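Local coordinates for Rep protein (Adeno-associated virus - 5, PDB 1M55) that probably nicks viral DNA at the replication origin, as the metal-dependent endonuclease domain of a rolling-circle-type Rep protein, at residues Y5-F13 against P125-T134; L43-L53 against Q159-T167. All coordinates share one frame; numbering follows the deposited sequence.

Interaction 1: Y5-F13 against P125-T134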
loop_
_atom_site.group_PDB
_atom_site.type_symbol
_atom_site.label_atom_id
_atom_site.label_comp_id
_atom_site.label_asym_id
_atom_site.label_seq_id
_atom_site.Cartn_x
_atom_site.Cartn_y
_atom_site.Cartn_z
ATOM N N TYR A 5 -2.662 -10.246 -5.977
ATOM C CA TYR A 5 -1.396 -9.882 -6.604
ATOM C C TYR A 5 -0.834 -8.897 -5.584
ATOM O O TYR A 5 -1.596 -8.342 -4.782
ATOM C CB TYR A 5 -1.606 -9.109 -7.912
ATOM C CG TYR A 5 -2.056 -9.932 -9.093
ATOM C CD1 TYR A 5 -3.219 -9.607 -9.786
ATOM C CD2 TYR A 5 -1.298 -11.015 -9.543
ATOM C CE1 TYR A 5 -3.616 -10.334 -10.904
ATOM C CE2 TYR A 5 -1.686 -11.751 -10.654
ATOM C CZ TYR A 5 -2.844 -11.405 -11.332
ATOM O OH TYR A 5 -3.229 -12.137 -12.434
ATOM N N GLU A 6 0.484 -8.714 -5.571
ATOM C CA GLU A 6 1.092 -7.749 -4.665
ATOM C C GLU A 6 1.939 -6.773 -5.447
ATOM O O GLU A 6 2.790 -7.169 -6.246
ATOM C CB GLU A 6 1.977 -8.394 -3.594
ATOM C CG GLU A 6 2.594 -7.330 -2.659
ATOM C CD GLU A 6 3.593 -7.883 -1.660
ATOM O OE1 GLU A 6 4.601 -8.484 -2.087
ATOM O OE2 GLU A 6 3.386 -7.687 -0.444
ATOM N N VAL A 7 1.672 -5.492 -5.241
ATOM C CA VAL A 7 2.443 -4.446 -5.882
ATOM C C VAL A 7 2.990 -3.593 -4.749
ATOM O O VAL A 7 2.237 -3.160 -3.869
ATOM C CB VAL A 7 1.575 -3.575 -6.817
ATOM C CG1 VAL A 7 2.429 -2.494 -7.462
ATOM C CG2 VAL A 7 0.915 -4.444 -7.885
ATOM N N ILE A 8 4.307 -3.434 -4.705
ATOM C CA ILE A 8 4.904 -2.611 -3.667
ATOM C C ILE A 8 5.214 -1.248 -4.269
ATOM O O ILE A 8 5.842 -1.154 -5.331
ATOM C CB ILE A 8 6.176 -3.253 -3.066
ATOM C CG1 ILE A 8 5.799 -4.530 -2.307
ATOM C CG2 ILE A 8 6.867 -2.270 -2.113
ATOM C CD1 ILE A 8 6.984 -5.284 -1.730
ATOM N N VAL A 9 4.678 -0.208 -3.641
ATOM C CA VAL A 9 4.896 1.150 -4.103
ATOM C C VAL A 9 5.739 1.926 -3.096
ATOM O O VAL A 9 5.356 2.072 -1.933
ATOM C CB VAL A 9 3.557 1.906 -4.319
ATOM C CG1 VAL A 9 3.828 3.322 -4.831
ATOM C CG2 VAL A 9 2.673 1.155 -5.301
ATOM N N ARG A 10 6.914 2.367 -3.528
ATOM C CA ARG A 10 7.790 3.163 -2.678
ATOM C C ARG A 10 7.233 4.579 -2.745
ATOM O O ARG A 10 6.987 5.106 -3.830
ATOM C CB ARG A 10 9.229 3.082 -3.178
ATOM C CG ARG A 10 9.844 1.719 -2.907
ATOM C CD ARG A 10 11.190 1.558 -3.567
ATOM N NE ARG A 10 11.855 0.347 -3.100
ATOM C CZ ARG A 10 12.956 -0.158 -3.646
ATOM N NH1 ARG A 10 13.522 0.439 -4.686
ATOM N NH2 ARG A 10 13.501 -1.255 -3.138
ATOM N N VAL A 11 6.990 5.163 -1.581
ATOM C CA VAL A 11 6.389 6.492 -1.473
ATOM C C VAL A 11 7.362 7.672 -1.562
ATOM O O VAL A 11 8.183 7.882 -0.666
ATOM C CB VAL A 11 5.553 6.594 -0.163
ATOM C CG1 VAL A 11 4.927 7.970 -0.019
ATOM C CG2 VAL A 11 4.472 5.526 -0.157
ATOM N N PRO A 12 7.265 8.468 -2.644
ATOM C CA PRO A 12 8.133 9.632 -2.848
ATOM C C PRO A 12 7.621 10.806 -2.005
ATOM O O PRO A 12 6.414 11.030 -1.931
ATOM C CB PRO A 12 7.962 9.933 -4.345
ATOM C CG PRO A 12 7.296 8.688 -4.923
ATOM C CD PRO A 12 6.395 8.270 -3.813
ATOM N N PHE A 13 8.529 11.562 -1.395
ATOM C CA PHE A 13 8.130 12.706 -0.573
ATOM C C PHE A 13 9.199 13.799 -0.463
ATOM O O PHE A 13 8.893 14.945 -0.138
ATOM C CB PHE A 13 7.740 12.237 0.838
ATOM C CG PHE A 13 8.897 11.715 1.649
ATOM C CD1 PHE A 13 9.687 12.579 2.405
ATOM C CD2 PHE A 13 9.211 10.362 1.640
ATOM C CE1 PHE A 13 10.772 12.105 3.136
ATOM C CE2 PHE A 13 10.292 9.878 2.368
ATOM C CZ PHE A 13 11.075 10.752 3.117
ATOM N N PRO A 125 8.996 10.294 -10.145
ATOM C CA PRO A 125 9.753 10.069 -8.908
ATOM C C PRO A 125 11.127 9.460 -9.204
ATOM O O PRO A 125 11.245 8.530 -10.008
ATOM C CB PRO A 125 8.865 9.090 -8.137
ATOM C CG PRO A 125 7.485 9.452 -8.600
ATOM C CD PRO A 125 7.685 9.624 -10.084
ATOM N N GLN A 126 12.159 10.000 -8.563
ATOM C CA GLN A 126 13.530 9.523 -8.740
ATOM C C GLN A 126 13.864 8.419 -7.736
ATOM O O GLN A 126 14.785 8.543 -6.925
ATOM C CB GLN A 126 14.523 10.688 -8.616
ATOM C CG GLN A 126 14.333 11.777 -9.665
ATOM C CD GLN A 126 14.359 11.233 -11.085
ATOM O OE1 GLN A 126 15.378 10.726 -11.552
ATOM N NE2 GLN A 126 13.225 11.312 -11.768
ATOM N N ILE A 127 13.062 7.363 -7.766
ATOM C CA ILE A 127 13.236 6.211 -6.890
ATOM C C ILE A 127 13.243 4.995 -7.804
ATOM O O ILE A 127 12.358 4.843 -8.655
ATOM C CB ILE A 127 12.063 6.072 -5.880
ATOM C CG1 ILE A 127 12.040 7.261 -4.919
ATOM C CG2 ILE A 127 12.185 4.767 -5.101
ATOM C CD1 ILE A 127 10.952 7.175 -3.876
ATOM N N ASN A 128 14.253 4.147 -7.659
ATOM C CA ASN A 128 14.351 2.956 -8.489
ATOM C C ASN A 128 13.198 1.997 -8.215
ATOM O O ASN A 128 12.847 1.764 -7.061
ATOM C CB ASN A 128 15.681 2.237 -8.244
ATOM C CG ASN A 128 15.876 1.046 -9.173
ATOM O OD1 ASN A 128 15.726 1.163 -10.391
ATOM N ND2 ASN A 128 16.200 -0.106 -8.600
ATOM N N ASP A 129 12.601 1.478 -9.286
ATOM C CA ASP A 129 11.499 0.518 -9.210
ATOM C C ASP A 129 10.488 0.915 -8.146
ATOM O O ASP A 129 10.110 0.095 -7.311
ATOM C CB ASP A 129 12.037 -0.890 -8.901
ATOM C CG ASP A 129 13.051 -1.374 -9.927
ATOM O OD1 ASP A 129 12.830 -1.176 -11.143
ATOM O OD2 ASP A 129 14.073 -1.961 -9.512
ATOM N N TRP A 130 10.026 2.161 -8.194
ATOM C CA TRP A 130 9.084 2.628 -7.188
ATOM C C TRP A 130 7.690 1.995 -7.242
ATOM O O TRP A 130 6.931 2.102 -6.288
ATOM C CB TRP A 130 9.051 4.160 -7.118
ATOM C CG TRP A 130 8.354 4.844 -8.236
ATOM C CD1 TRP A 130 8.836 5.077 -9.494
ATOM C CD2 TRP A 130 7.042 5.416 -8.193
ATOM N NE1 TRP A 130 7.901 5.757 -10.235
ATOM C CE2 TRP A 130 6.790 5.978 -9.464
ATOM C CE3 TRP A 130 6.053 5.510 -7.202
ATOM C CZ2 TRP A 130 5.589 6.626 -9.771
ATOM C CZ3 TRP A 130 4.858 6.156 -7.509
ATOM C CH2 TRP A 130 4.639 6.705 -8.785
ATOM N N VAL A 131 7.335 1.382 -8.369
ATOM C CA VAL A 131 6.060 0.667 -8.491
ATOM C C VAL A 131 6.483 -0.699 -9.019
ATOM O O VAL A 131 6.817 -0.837 -10.200
ATOM C CB VAL A 131 5.074 1.331 -9.473
ATOM C CG1 VAL A 131 3.805 0.486 -9.591
ATOM C CG2 VAL A 131 4.707 2.720 -8.989
ATOM N N ALA A 132 6.520 -1.692 -8.137
ATOM C CA ALA A 132 6.976 -3.024 -8.516
ATOM C C ALA A 132 6.018 -4.167 -8.203
ATOM O O ALA A 132 5.546 -4.306 -7.073
ATOM C CB ALA A 132 8.332 -3.298 -7.856
ATOM N N ILE A 133 5.752 -4.999 -9.206
ATOM C CA ILE A 133 4.888 -6.164 -9.030
ATOM C C ILE A 133 5.761 -7.272 -8.428
ATOM O O ILE A 133 6.857 -7.549 -8.929
ATOM C CB ILE A 133 4.346 -6.684 -10.379
ATOM C CG1 ILE A 133 3.544 -5.596 -11.093
ATOM C CG2 ILE A 133 3.480 -7.921 -10.154
ATOM C CD1 ILE A 133 3.214 -5.941 -12.532
ATOM N N THR A 134 5.299 -7.888 -7.349
ATOM C CA THR A 134 6.065 -8.962 -6.736
ATOM C C THR A 134 6.029 -10.187 -7.650
ATOM O O THR A 134 4.963 -10.587 -8.138
ATOM C CB THR A 134 5.524 -9.310 -5.339
ATOM O OG1 THR A 134 5.565 -8.138 -4.517
ATOM C CG2 THR A 134 6.368 -10.400 -4.687
HETATM O O HOH W 1 2.132 -10.037 -7.530
HETATM O O HOH W 2 8.675 -0.755 -5.053
HETATM O O HOH W 3 15.826 -1.019 -5.814
#
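Glu-6 and Thr-134 meet twice, through backbone and side chain, beside the antiparallel pairing of strands 5-10 and 131-133. The Thr-134 N-H points straight at Glu-6 O (2.8 Å), and Thr-134 OG1 donates to Glu-6 OE1 (2.6 Å) on the anti side of the carboxylate. The Glu-6 chain, extended with CG anti to the backbone N (chi1 -180°), brings the carboxylate alongside the threonine hydroxyl; its other oxygen, OE2, is taken by His-91 and Tyr-149, so both oxygens are gripped. Further along, Ile-8 and Ala-132 form a hydrogen-bonded antiparallel pair, and Arg-10 N closes the ladder on Trp-130 O (2.8 Å). Val-7 CG1 touches Val-131 CG1 on the face that packs against helices 50-71 and 101-118. The Trp-130 indole lies between Pro-125 CG over one face and Val-131 CG2 over the opposite one, with Arg-10 O at its edge, 3.5 Å from CE3. Pro-12 CG rests on Pro-125 CB (3.6 Å). Outside, the extended Arg-10 chain crosses Ile-127 CG2 and gives a weak NH1 bond to Asn-128 O, while one water joins NH1 to Asn-128 ND2. The pairing is that of two antiparallel neighbours in the central sheet of the Rep nuclease fold, with Glu-6 hydrogen-bonded to the zinc ligand His-91.

Interaction 2: L43-L53 against Q159-T167; sequences LNLTLVEQPQL and QPELQWAWT
A beta bulge at Gln-163 and Trp-164, both facing Phe-81 of strand 77-83, marks the start of the edge strand 162-167 that receives the turn and helix start of residues 43-53. Two glutamine side chains read the backbone of that turn. Gln-159 clasps Asn-44 with both ends of its amide: OE1 takes the Asn-44 N-H on an in-plane lone pair (2.8 Å, angle at H 179°), and NE2 donates to Asn-44 O (2.9 Å) from the face opposite to that used by Leu-47 N. Gln-163 bends at its second torsion (chi2 -78°), which brings its amide back beside the turn that follows the cis peptide before Pro-160. There its OE1 accepts from Glu-49 N (2.8 Å), while NE2 is shared between Pro-160 O, nearly in the amide plane, and Leu-47 O, well tilted from it. Glu-49 is the N-cap of helix 50-71, so this amide fixes the residue from which the helix departs. Water 4 links Gln-159 NE2 to Leu-162 O and, weakly, Leu-47 O. Beneath this polar layer, Leu-53 CD2 makes a CH-pi contact over one face of the Trp-164 six-membered ring, 4.0 Å from its centroid. Leu-53 CD1 reaches Trp-166 CZ2 (3.8 Å), and Leu-45 CD1 comes to the Trp-164 ring edge. Leu-43 CD2 meets Leu-162 CD2 (4.2 Å) next to Leu-179 of helix 179-191.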
loop_
_atom_site.group_PDB
_atom_site.type_symbol
_atom_site.label_atom_id
_atom_site.label_comp_id
_atom_site.label_asym_id
_atom_site.label_seq_id
_atom_site.Cartn_x
_atom_site.Cartn_y
_atom_site.Cartn_z
ATOM N N LEU A 43 -3.122 2.423 18.056
ATOM C CA LEU A 43 -1.795 2.812 17.603
ATOM C C LEU A 43 -1.328 4.070 18.321
ATOM O O LEU A 43 -2.134 4.824 18.866
ATOM C CB LEU A 43 -1.795 3.080 16.090
ATOM C CG LEU A 43 -2.105 1.945 15.110
ATOM C CD1 LEU A 43 -2.112 2.498 13.696
ATOM C CD2 LEU A 43 -1.083 0.835 15.238
ATOM N N ASN A 44 -0.017 4.269 18.351
ATOM C CA ASN A 44 0.562 5.453 18.959
ATOM C C ASN A 44 0.758 6.424 17.791
ATOM O O ASN A 44 1.612 6.206 16.925
ATOM C CB ASN A 44 1.902 5.113 19.613
ATOM C CG ASN A 44 2.578 6.325 20.217
ATOM O OD1 ASN A 44 2.087 7.449 20.101
ATOM N ND2 ASN A 44 3.708 6.105 20.870
ATOM N N LEU A 45 -0.054 7.474 17.746
ATOM C CA LEU A 45 0.010 8.448 16.662
ATOM C C LEU A 45 1.353 9.155 16.514
ATOM O O LEU A 45 1.742 9.505 15.401
ATOM C CB LEU A 45 -1.117 9.480 16.793
ATOM C CG LEU A 45 -1.366 10.402 15.589
ATOM C CD1 LEU A 45 -1.784 9.588 14.370
ATOM C CD2 LEU A 45 -2.442 11.418 15.927
ATOM N N THR A 46 2.081 9.331 17.611
ATOM C CA THR A 46 3.373 10.011 17.545
ATOM C C THR A 46 4.387 9.255 16.689
ATOM O O THR A 46 5.343 9.849 16.192
ATOM C CB THR A 46 3.970 10.264 18.948
ATOM O OG1 THR A 46 4.276 9.016 19.580
ATOM C CG2 THR A 46 2.977 11.024 19.814
ATOM N N LEU A 47 4.167 7.952 16.500
ATOM C CA LEU A 47 5.071 7.133 15.693
ATOM C C LEU A 47 4.671 7.077 14.216
ATOM O O LEU A 47 5.361 6.463 13.401
ATOM C CB LEU A 47 5.166 5.716 16.265
ATOM C CG LEU A 47 5.768 5.609 17.670
ATOM C CD1 LEU A 47 5.756 4.157 18.135
ATOM C CD2 LEU A 47 7.191 6.163 17.661
ATOM N N VAL A 48 3.542 7.694 13.882
ATOM C CA VAL A 48 3.057 7.727 12.505
ATOM C C VAL A 48 3.580 8.998 11.833
ATOM O O VAL A 48 3.426 10.099 12.370
ATOM C CB VAL A 48 1.512 7.716 12.456
ATOM C CG1 VAL A 48 1.026 7.833 11.016
ATOM C CG2 VAL A 48 0.973 6.436 13.098
ATOM N N GLU A 49 4.214 8.841 10.676
ATOM C CA GLU A 49 4.761 9.972 9.931
ATOM C C GLU A 49 3.666 10.506 9.006
ATOM O O GLU A 49 3.485 10.015 7.890
ATOM C CB GLU A 49 5.988 9.527 9.131
ATOM C CG GLU A 49 7.097 8.904 9.985
ATOM C CD GLU A 49 7.603 9.826 11.084
ATOM O OE1 GLU A 49 7.579 11.064 10.905
ATOM O OE2 GLU A 49 8.032 9.308 12.135
ATOM N N GLN A 50 2.967 11.540 9.466
ATOM C CA GLN A 50 1.848 12.109 8.722
ATOM C C GLN A 50 2.074 12.623 7.297
ATOM O O GLN A 50 1.248 12.360 6.414
ATOM C CB GLN A 50 1.098 13.128 9.585
ATOM C CG GLN A 50 0.401 12.485 10.787
ATOM C CD GLN A 50 -0.388 13.478 11.628
ATOM O OE1 GLN A 50 -1.122 14.318 11.097
ATOM N NE2 GLN A 50 -0.256 13.375 12.946
ATOM N N PRO A 51 3.184 13.342 7.036
ATOM C CA PRO A 51 3.395 13.827 5.666
ATOM C C PRO A 51 3.481 12.666 4.673
ATOM O O PRO A 51 2.866 12.700 3.601
ATOM C CB PRO A 51 4.723 14.577 5.770
ATOM C CG PRO A 51 4.694 15.099 7.172
ATOM C CD PRO A 51 4.200 13.897 7.947
ATOM N N GLN A 52 4.220 11.625 5.048
ATOM C CA GLN A 52 4.367 10.450 4.197
ATOM C C GLN A 52 3.041 9.697 4.083
ATOM O O GLN A 52 2.690 9.205 3.009
ATOM C CB GLN A 52 5.465 9.528 4.734
ATOM C CG GLN A 52 6.887 10.053 4.522
ATOM C CD GLN A 52 7.343 11.054 5.575
ATOM O OE1 GLN A 52 6.611 11.389 6.507
ATOM N NE2 GLN A 52 8.571 11.530 5.429
ATOM N N LEU A 53 2.301 9.616 5.185
ATOM C CA LEU A 53 1.004 8.942 5.187
ATOM C C LEU A 53 0.033 9.661 4.244
ATOM O O LEU A 53 -0.765 9.025 3.553
ATOM C CB LEU A 53 0.428 8.894 6.603
ATOM C CG LEU A 53 -0.982 8.324 6.774
ATOM C CD1 LEU A 53 -1.086 6.915 6.191
ATOM C CD2 LEU A 53 -1.342 8.334 8.252
ATOM N N GLN A 159 4.731 -0.990 15.274
ATOM C CA GLN A 159 5.264 0.356 15.070
ATOM C C GLN A 159 6.724 0.393 15.519
ATOM O O GLN A 159 7.103 -0.320 16.450
ATOM C CB GLN A 159 4.440 1.378 15.854
ATOM C CG GLN A 159 2.991 1.461 15.407
ATOM C CD GLN A 159 2.237 2.561 16.115
ATOM O OE1 GLN A 159 1.705 2.362 17.205
ATOM N NE2 GLN A 159 2.189 3.732 15.502
ATOM N N PRO A 160 7.556 1.244 14.894
ATOM C CA PRO A 160 7.248 2.182 13.809
ATOM C C PRO A 160 7.247 1.621 12.380
ATOM O O PRO A 160 6.948 2.360 11.438
ATOM C CB PRO A 160 8.321 3.250 13.980
ATOM C CG PRO A 160 9.504 2.434 14.381
ATOM C CD PRO A 160 8.925 1.471 15.399
ATOM N N GLU A 161 7.599 0.347 12.195
ATOM C CA GLU A 161 7.582 -0.219 10.843
ATOM C C GLU A 161 6.163 -0.100 10.289
ATOM O O GLU A 161 5.963 0.343 9.158
ATOM C CB GLU A 161 8.020 -1.684 10.820
ATOM C CG GLU A 161 8.044 -2.241 9.396
ATOM C CD GLU A 161 8.483 -3.687 9.302
ATOM O OE1 GLU A 161 8.890 -4.275 10.325
ATOM O OE2 GLU A 161 8.421 -4.238 8.185
ATOM N N LEU A 162 5.185 -0.524 11.080
ATOM C CA LEU A 162 3.787 -0.413 10.682
ATOM C C LEU A 162 3.418 1.057 10.834
ATOM O O LEU A 162 3.603 1.639 11.906
ATOM C CB LEU A 162 2.889 -1.258 11.595
ATOM C CG LEU A 162 1.379 -1.031 11.452
ATOM C CD1 LEU A 162 0.931 -1.400 10.050
ATOM C CD2 LEU A 162 0.623 -1.842 12.489
ATOM N N GLN A 163 2.931 1.659 9.755
ATOM C CA GLN A 163 2.531 3.060 9.774
ATOM C C GLN A 163 1.013 3.209 9.695
ATOM O O GLN A 163 0.429 4.023 10.411
ATOM C CB GLN A 163 3.201 3.815 8.627
ATOM C CG GLN A 163 4.701 4.024 8.803
ATOM C CD GLN A 163 5.022 5.152 9.763
ATOM O OE1 GLN A 163 4.464 6.246 9.658
ATOM N NE2 GLN A 163 5.930 4.902 10.695
ATOM N N TRP A 164 0.373 2.397 8.855
ATOM C CA TRP A 164 -1.078 2.451 8.680
ATOM C C TRP A 164 -1.496 1.289 7.784
ATOM O O TRP A 164 -0.651 0.643 7.169
ATOM C CB TRP A 164 -1.463 3.771 7.998
ATOM C CG TRP A 164 -2.842 4.283 8.315
ATOM C CD1 TRP A 164 -3.984 4.055 7.608
ATOM C CD2 TRP A 164 -3.198 5.168 9.382
ATOM N NE1 TRP A 164 -5.032 4.754 8.162
ATOM C CE2 TRP A 164 -4.577 5.445 9.252
ATOM C CE3 TRP A 164 -2.486 5.762 10.431
ATOM C CZ2 TRP A 164 -5.259 6.291 10.133
ATOM C CZ3 TRP A 164 -3.166 6.603 11.310
ATOM C CH2 TRP A 164 -4.539 6.859 11.153
ATOM N N ALA A 165 -2.796 1.024 7.710
ATOM C CA ALA A 165 -3.300 -0.038 6.851
ATOM C C ALA A 165 -4.766 0.223 6.538
ATOM O O ALA A 165 -5.460 0.889 7.309
ATOM C CB ALA A 165 -3.121 -1.412 7.505
ATOM N N TRP A 166 -5.213 -0.285 5.394
ATOM C CA TRP A 166 -6.590 -0.120 4.935
ATOM C C TRP A 166 -7.033 -1.429 4.295
ATOM O O TRP A 166 -6.223 -2.148 3.708
ATOM C CB TRP A 166 -6.680 0.958 3.844
ATOM C CG TRP A 166 -6.117 2.311 4.168
ATOM C CD1 TRP A 166 -6.822 3.423 4.542
ATOM C CD2 TRP A 166 -4.755 2.736 4.010
ATOM N NE1 TRP A 166 -5.987 4.514 4.606
ATOM C CE2 TRP A 166 -4.714 4.122 4.286
ATOM C CE3 TRP A 166 -3.567 2.080 3.652
ATOM C CZ2 TRP A 166 -3.531 4.868 4.212
ATOM C CZ3 TRP A 166 -2.392 2.821 3.577
ATOM C CH2 TRP A 166 -2.384 4.202 3.856
ATOM N N THR A 167 -8.329 -1.712 4.351
ATOM C CA THR A 167 -8.854 -2.924 3.738
ATOM C C THR A 167 -10.369 -2.881 3.650
ATOM O O THR A 167 -11.025 -2.161 4.414
ATOM C CB THR A 167 -8.465 -4.190 4.542
ATOM O OG1 THR A 167 -8.884 -5.360 3.830
ATOM C CG2 THR A 167 -9.120 -4.185 5.915
HETATM O O HOH W 4 4.150 3.894 13.342
#

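The centres of interaction 1 and interaction 2 lie 18 Å apart, and both reach the same antiparallel sheet: strand 5-10 pairs with strand 88-95, which pairs with 77-83, and that strand in turn with 162-167. They touch directly where the end of segment 5-13 meets the start of helix 50-71, with Phe-13 CE1 3.2 Å from Gln-52 NE2 and Val-11 CG1 4.0 Å from Gln-52 O. Glu-82 of strand 77-83 and His-89 and His-91 of strand 88-95 bind one zinc ion, as expected for a Rep nuclease centre. A bound zinc ion lies about 6 Å from the Ile-8 side chain, and one about 9 Å from that of Leu-162.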